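Local coordinates for putative branched-chain amino acid transport system substrate-binding protein (Rhodopseudomonas palustris, PDB 3TX6) that probably serves as the periplasmic solute-binding component of an ABC transporter for aromatic acids such as p-coumarate and 4-hydroxyphenylpyruvate, at residues V14-P19 with L23-R28; S245-V248 with G253-D256; E266-Y271 with N278-F283. All coordinates share one frame; numbering follows the deposited sequence.

Contact 1. Residues V14-P19 with L23-R28; sequences VTTTGP and LGIPER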
# COMPACT_ATOMS: atom_id res chain seq x y z
N VAL A 14 9.97 -7.57 3.80
CA VAL A 14 9.74 -6.19 3.54
C VAL A 14 11.06 -5.48 3.24
O VAL A 14 12.13 -6.06 3.33
CB VAL A 14 9.00 -5.51 4.73
CG1 VAL A 14 7.54 -5.94 4.80
CG2 VAL A 14 9.77 -5.73 6.03
N THR A 15 10.95 -4.23 2.83
CA THR A 15 12.10 -3.48 2.33
C THR A 15 12.56 -2.48 3.39
O THR A 15 11.98 -1.38 3.56
CB THR A 15 11.73 -2.73 1.04
OG1 THR A 15 11.15 -3.67 0.10
CG2 THR A 15 12.99 -2.00 0.47
N THR A 16 13.62 -2.86 4.09
CA THR A 16 14.13 -2.05 5.18
C THR A 16 15.52 -1.45 4.87
O THR A 16 16.08 -0.76 5.71
CB THR A 16 14.15 -2.80 6.50
OG1 THR A 16 15.00 -3.95 6.40
CG2 THR A 16 12.77 -3.19 6.92
N THR A 17 16.03 -1.72 3.67
CA THR A 17 17.23 -1.07 3.12
C THR A 17 16.98 -0.68 1.67
O THR A 17 16.06 -1.21 1.04
CB THR A 17 18.46 -2.01 3.14
OG1 THR A 17 18.21 -3.18 2.33
CG2 THR A 17 18.82 -2.41 4.54
N GLY A 18 17.77 0.26 1.14
CA GLY A 18 17.60 0.75 -0.21
C GLY A 18 16.58 1.88 -0.27
O GLY A 18 16.06 2.32 0.77
N PRO A 19 16.25 2.33 -1.50
CA PRO A 19 15.43 3.54 -1.63
C PRO A 19 14.03 3.46 -1.07
O PRO A 19 13.48 4.50 -0.78
CB PRO A 19 15.39 3.79 -3.15
CG PRO A 19 15.96 2.58 -3.77
CD PRO A 19 16.83 1.91 -2.78
N LEU A 23 9.36 2.75 3.48
CA LEU A 23 8.10 2.01 3.45
C LEU A 23 8.20 0.76 4.32
O LEU A 23 7.28 0.46 5.09
CB LEU A 23 7.72 1.62 2.01
CG LEU A 23 7.10 2.74 1.17
CD1 LEU A 23 8.09 3.90 0.92
CD2 LEU A 23 6.55 2.18 -0.14
N GLY A 24 9.31 0.03 4.19
CA GLY A 24 9.44 -1.19 4.97
C GLY A 24 9.73 -1.05 6.46
O GLY A 24 9.32 -1.90 7.26
N ILE A 25 10.53 -0.04 6.82
CA ILE A 25 10.83 0.16 8.23
C ILE A 25 9.56 0.26 9.10
O ILE A 25 9.44 -0.45 10.11
CB ILE A 25 11.80 1.35 8.46
CG1 ILE A 25 13.21 0.92 8.04
CG2 ILE A 25 11.81 1.80 9.93
CD1 ILE A 25 14.22 2.07 7.88
N PRO A 26 8.59 1.08 8.69
CA PRO A 26 7.37 1.10 9.50
C PRO A 26 6.55 -0.19 9.49
O PRO A 26 5.87 -0.52 10.47
CB PRO A 26 6.55 2.25 8.87
CG PRO A 26 7.58 3.13 8.23
CD PRO A 26 8.59 2.17 7.70
N GLU A 27 6.62 -0.89 8.37
CA GLU A 27 5.96 -2.20 8.28
C GLU A 27 6.53 -3.19 9.27
O GLU A 27 5.77 -3.92 9.94
CB GLU A 27 6.05 -2.71 6.84
CG GLU A 27 5.12 -1.90 5.95
CD GLU A 27 5.25 -2.03 4.45
OE1 GLU A 27 6.14 -2.70 3.93
OE2 GLU A 27 4.40 -1.38 3.79
N ARG A 28 7.85 -3.23 9.37
CA ARG A 28 8.52 -4.09 10.34
C ARG A 28 8.23 -3.62 11.77
O ARG A 28 7.91 -4.42 12.64
CB ARG A 28 10.02 -4.10 10.08
CG ARG A 28 10.83 -4.77 11.18
CD ARG A 28 12.23 -5.16 10.67
NE ARG A 28 13.02 -5.82 11.71
CZ ARG A 28 13.69 -5.16 12.65
NH1 ARG A 28 14.37 -5.83 13.58
NH2 ARG A 28 13.66 -3.83 12.67
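Thr16, Val14 and Gly24 bury the most surface where the loop leaving strand 8-14 lies against helix 21-29. The methyl of Thr16 does the touching: CG2 sits 3.7 Å from the carbonyl oxygen Gly24 O, while the flank of the same side chain meets Ile25, with Thr16 CB 4.1 Å from Ile25 CG1. With chi1 at 61°, CG2 stands beside the backbone N and reaches the helix. Val14 sets its methyls against Gly24 and Glu27, about one turn apart. Its CG2 lies 4.0 Å from Gly24 O, and its CG1 approaches Glu27 OE1 at 3.6 Å, the two side chains crossing obliquely. Glu27 OE1, which takes only van der Waals contact from this methyl, is hydrogen-bonded to Ser77, whose hydroxyl also meets the backbone N of Thr15. Gly24 lets the chains come this close: Thr15 O stands 2.9 Å from Gly24 CA in a CA-H...O contact, and a beta carbon here would clash with that oxygen. Thr15 turns its hydroxyl to Asp50, and the Leu23 side chain touches the bound 4-hydroxyphenylpyruvate. Arg28 N bonds to Gly24 O at 2.9 Å, satisfying the carbonyl that the two methyls cover. The contact rests on van der Waals packing of methyls against carbonyl and carboxylate oxygens and on one CA-H...O approach, the hydroxyl of Thr15 and carboxylate of Glu27 being held by partners beyond it.

Contact 2. Residues S245-V248 with G253-D256; sequences SGPV and GQDD
Gln254 meets Pro247 through the end of its side chain, the backbones staying well apart, with the nearest CA atoms of the two segments 8.0 Å from each other. Gly253, just before it, uses its backbone N to bond the carboxylate of Asp250, within the same connecting loop. Gln254 then points its beta carbon toward 245-248, and its chain runs extended beyond CG (chi2 170°), long enough to carry the amide to the proline. There NE2 gives a weak hydrogen bond to Pro247 O, 2.8 Å long but bent to 116° at the hydrogen, and also lies 3.4 Å from Pro247 CB, beside the ring. The other end of the amide, OE1, bonds to the hydroxyl of Thr260, so OE1 has a firm partner and NE2 a weak one, which probably limits the rotation of the amide. Further along, Asp256 forms a salt bridge with Lys261, which also holds Gln254 O. On the first segment, Ser245 OG bonds Gly246 O at 2.7 Å, on a lone pair in the carbonyl plane. The arrangement is a side-chain-to-backbone tie within the long connection from strand 242-245 to helix 261-275 of a periplasmic binding protein fold.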
# COMPACT_ATOMS: atom_id res chain seq x y z
N SER A 245 -4.95 8.65 0.22
CA SER A 245 -4.43 8.03 1.43
C SER A 245 -5.45 7.08 1.97
O SER A 245 -6.63 7.28 1.82
CB SER A 245 -4.21 9.11 2.47
OG SER A 245 -3.72 8.62 3.65
N GLY A 246 -4.97 6.05 2.64
CA GLY A 246 -5.81 5.31 3.53
C GLY A 246 -6.25 6.18 4.69
O GLY A 246 -5.60 7.17 5.03
N PRO A 247 -7.36 5.81 5.34
CA PRO A 247 -7.95 6.57 6.44
C PRO A 247 -7.13 6.57 7.71
O PRO A 247 -7.39 7.36 8.63
CB PRO A 247 -9.32 5.94 6.62
CG PRO A 247 -9.21 4.57 6.03
CD PRO A 247 -8.24 4.70 4.90
N VAL A 248 -6.15 5.67 7.79
CA VAL A 248 -5.28 5.61 8.97
C VAL A 248 -4.53 6.91 9.18
O VAL A 248 -4.04 7.18 10.27
CB VAL A 248 -4.22 4.45 8.88
CG1 VAL A 248 -3.10 4.76 7.86
CG2 VAL A 248 -3.69 4.09 10.28
N GLY A 253 -10.32 12.40 12.50
CA GLY A 253 -11.27 13.08 11.63
C GLY A 253 -12.46 12.19 11.24
O GLY A 253 -13.41 12.67 10.64
N GLN A 254 -12.38 10.89 11.56
CA GLN A 254 -13.45 9.96 11.23
C GLN A 254 -14.56 10.06 12.27
O GLN A 254 -14.33 10.40 13.44
CB GLN A 254 -12.92 8.52 11.13
CG GLN A 254 -11.86 8.31 10.05
CD GLN A 254 -11.19 6.95 10.15
OE1 GLN A 254 -11.81 5.99 10.59
NE2 GLN A 254 -9.90 6.89 9.82
N ASP A 255 -15.78 9.71 11.86
CA ASP A 255 -16.88 9.56 12.81
C ASP A 255 -16.67 8.27 13.61
O ASP A 255 -16.01 7.35 13.11
CB ASP A 255 -18.20 9.50 12.06
CG ASP A 255 -18.53 10.80 11.36
OD1 ASP A 255 -18.27 11.88 11.94
OD2 ASP A 255 -19.03 10.76 10.21
N ASP A 256 -17.19 8.21 14.83
CA ASP A 256 -17.09 6.99 15.64
C ASP A 256 -17.77 5.82 14.94
O ASP A 256 -17.46 4.65 15.19
CB ASP A 256 -17.75 7.16 17.03
CG ASP A 256 -16.86 7.89 18.00
OD1 ASP A 256 -15.64 8.05 17.72
OD2 ASP A 256 -17.38 8.31 19.05

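Contact 3. Residues E266-Y271 with N278-F283; sequences ELNTAY and NSRSQF. With ENO (3-(4-hydroxy-phenyl)pyruvic acid), chain D.
Asn268 and Arg280 cross at about a right angle, and the amide nitrogen of Asn268 lies over one face of the guanidinium. Asn268 ND2 is 3.4 Å above that plane, offset toward its rim, with the amide and guanidinium planes 29° apart; ND2 comes 3.6 Å from Arg280 CZ. Asn268 OD1 rests 3.4 Å from Arg280 CB and takes a hydrogen bond (2.8 Å) from a water that accepts from Ser281 N (3.0 Å), linking helix 261-275 to the residue that caps the next helix. Beside this pair, Ser279 OG meets the edge of the Tyr271 ring in its plane, 3.4 Å from Tyr271 CD1, while bonding to Gly276 O.

Second-shell partners hold these groups. Asn268 ND2 bonds to Val248 O. Arg280, bent at chi3 (62°), forms salt bridges through NE to Glu272 and through NH1 to Glu252. An alanine in place of Arg280 would probably leave both glutamates without their cationic mate and open a gap beneath the Asn268 amide.

Past Ser281, whose hydroxyl caps Ala284 N, the chain enters the ligand pocket. Gln282 NE2 gives an almost straight hydrogen bond (176°) to O3 of the bound 4-hydroxyphenylpyruvate at 3.0 Å, its OE1 bonding Gly246 N, and the edge of the Phe283 ring lies near the ligand ring, Phe283 CE1 being 3.8 Å from C8. The contact joins helix 261-275 to the start of helix 282-304, with Pro26 of helix 21-29 against Tyr271 and Ser281, and the loop after strand 242-245 on Asn268 and Gln282.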
# COMPACT_ATOMS: atom_id res chain seq x y z
N GLU A 266 -5.82 2.56 17.44
CA GLU A 266 -4.98 1.61 18.14
C GLU A 266 -3.57 1.64 17.58
O GLU A 266 -2.61 1.77 18.33
CB GLU A 266 -5.52 0.16 18.07
CG GLU A 266 -6.79 -0.09 18.86
CD GLU A 266 -7.42 -1.44 18.62
OE1 GLU A 266 -6.92 -2.20 17.76
OE2 GLU A 266 -8.43 -1.74 19.28
N LEU A 267 -3.44 1.49 16.27
CA LEU A 267 -2.10 1.46 15.67
C LEU A 267 -1.36 2.78 15.89
O LEU A 267 -0.22 2.79 16.32
CB LEU A 267 -2.15 1.21 14.19
CG LEU A 267 -0.86 1.45 13.39
CD1 LEU A 267 0.29 0.57 13.87
CD2 LEU A 267 -1.20 1.20 11.92
N ASN A 268 -2.01 3.88 15.56
CA ASN A 268 -1.34 5.15 15.68
C ASN A 268 -0.93 5.50 17.14
O ASN A 268 0.17 6.00 17.37
CB ASN A 268 -2.18 6.28 15.06
CG ASN A 268 -2.29 6.16 13.57
OD1 ASN A 268 -1.59 5.37 12.95
ND2 ASN A 268 -3.14 7.00 12.97
N THR A 269 -1.78 5.24 18.12
CA THR A 269 -1.41 5.48 19.51
C THR A 269 -0.14 4.69 19.84
O THR A 269 0.80 5.22 20.41
CB THR A 269 -2.58 5.14 20.46
OG1 THR A 269 -3.68 5.98 20.12
CG2 THR A 269 -2.17 5.36 21.87
N ALA A 270 -0.10 3.43 19.45
CA ALA A 270 1.03 2.56 19.77
C ALA A 270 2.31 3.04 19.02
O ALA A 270 3.37 3.19 19.61
CB ALA A 270 0.71 1.12 19.41
N TYR A 271 2.18 3.24 17.72
CA TYR A 271 3.32 3.58 16.89
C TYR A 271 3.87 4.95 17.30
O TYR A 271 5.08 5.13 17.42
CB TYR A 271 2.93 3.58 15.39
CG TYR A 271 4.13 3.46 14.47
CD1 TYR A 271 4.96 4.57 14.22
CD2 TYR A 271 4.51 2.25 13.94
CE1 TYR A 271 6.10 4.47 13.43
CE2 TYR A 271 5.63 2.14 13.17
CZ TYR A 271 6.46 3.25 12.95
OH TYR A 271 7.61 3.11 12.19
N ASN A 278 2.97 12.19 15.00
CA ASN A 278 2.87 12.20 13.54
C ASN A 278 3.83 11.28 12.78
O ASN A 278 4.10 11.50 11.61
CB ASN A 278 3.00 13.60 13.00
CG ASN A 278 1.69 14.27 12.99
OD1 ASN A 278 1.54 15.27 13.64
ND2 ASN A 278 0.70 13.66 12.31
N SER A 279 4.23 10.22 13.44
CA SER A 279 5.00 9.18 12.77
C SER A 279 4.12 8.11 12.13
O SER A 279 4.65 7.19 11.54
CB SER A 279 6.04 8.52 13.70
OG SER A 279 5.44 7.93 14.83
N ARG A 280 2.79 8.26 12.21
CA ARG A 280 1.86 7.34 11.51
C ARG A 280 2.21 7.30 10.02
O ARG A 280 2.69 8.27 9.46
CB ARG A 280 0.45 7.83 11.70
CG ARG A 280 0.16 9.21 11.06
CD ARG A 280 -1.17 9.80 11.45
NE ARG A 280 -1.26 10.04 12.87
CZ ARG A 280 -2.37 10.45 13.49
NH1 ARG A 280 -3.46 10.70 12.77
NH2 ARG A 280 -2.38 10.62 14.82
N SER A 281 1.88 6.18 9.39
CA SER A 281 2.06 6.01 7.95
C SER A 281 1.03 5.08 7.34
O SER A 281 0.50 4.18 7.98
CB SER A 281 3.48 5.54 7.59
OG SER A 281 3.72 4.25 8.10
N GLN A 282 0.83 5.30 6.06
CA GLN A 282 0.18 4.35 5.14
C GLN A 282 0.72 2.95 5.32
O GLN A 282 -0.04 1.98 5.32
CB GLN A 282 0.43 4.82 3.71
CG GLN A 282 -0.14 3.99 2.57
CD GLN A 282 -1.64 4.09 2.38
OE1 GLN A 282 -2.32 4.92 3.01
NE2 GLN A 282 -2.16 3.26 1.48
N PHE A 283 2.03 2.86 5.46
CA PHE A 283 2.76 1.58 5.33
C PHE A 283 2.70 0.72 6.60
O PHE A 283 2.39 -0.48 6.55
CB PHE A 283 4.20 1.88 4.87
CG PHE A 283 4.20 2.85 3.74
CD1 PHE A 283 3.64 2.49 2.55
CD2 PHE A 283 4.67 4.16 3.88
CE1 PHE A 283 3.51 3.40 1.52
CE2 PHE A 283 4.57 5.08 2.84
CZ PHE A 283 3.98 4.69 1.64
O4 ENO D . 3.77 -0.43 -4.56
C9 ENO D . 3.04 0.72 -1.44
C8 ENO D . 1.93 0.71 -0.62
C7 ENO D . 0.81 1.50 -0.89
C6 ENO D . 0.80 2.23 -2.06
C5 ENO D . 1.91 2.28 -2.90
C4 ENO D . 3.05 1.51 -2.60
O3 ENO D . -0.28 1.42 -0.04
C3 ENO D . 4.28 1.59 -3.45
C2 ENO D . 4.50 0.57 -4.50
C1 ENO D . 5.68 0.72 -5.35
O2 ENO D . 5.90 -0.17 -6.19
O1 ENO D . 6.44 1.73 -5.23
O HOH W 1 0.19 4.33 10.99

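Overall arrangement
Along the chain the contacts come in series, contact 1 first, then contact 2 and contact 3. Contact 1 joins the end of strand 8-14, in the six-stranded sheet, to helix 21-29; contact 2 follows strand 242-245 of the seven-stranded sheet. Their centres lie about 24 Å apart, with nearest atoms about 10 Å apart. Contact 3 touches both, its centre about 15 Å from that of contact 1 and about 12 Å from that of contact 2: Glu27 and Leu23 pack on Phe283, while segment 245-248 is hydrogen-bonded to both segments of contact 3. Helix 282-304 therefore meets a helix that follows a strand of one sheet and a loop that follows a strand of the other, and starts at the bound ligand, consistent with the two-lobed binding-protein fold.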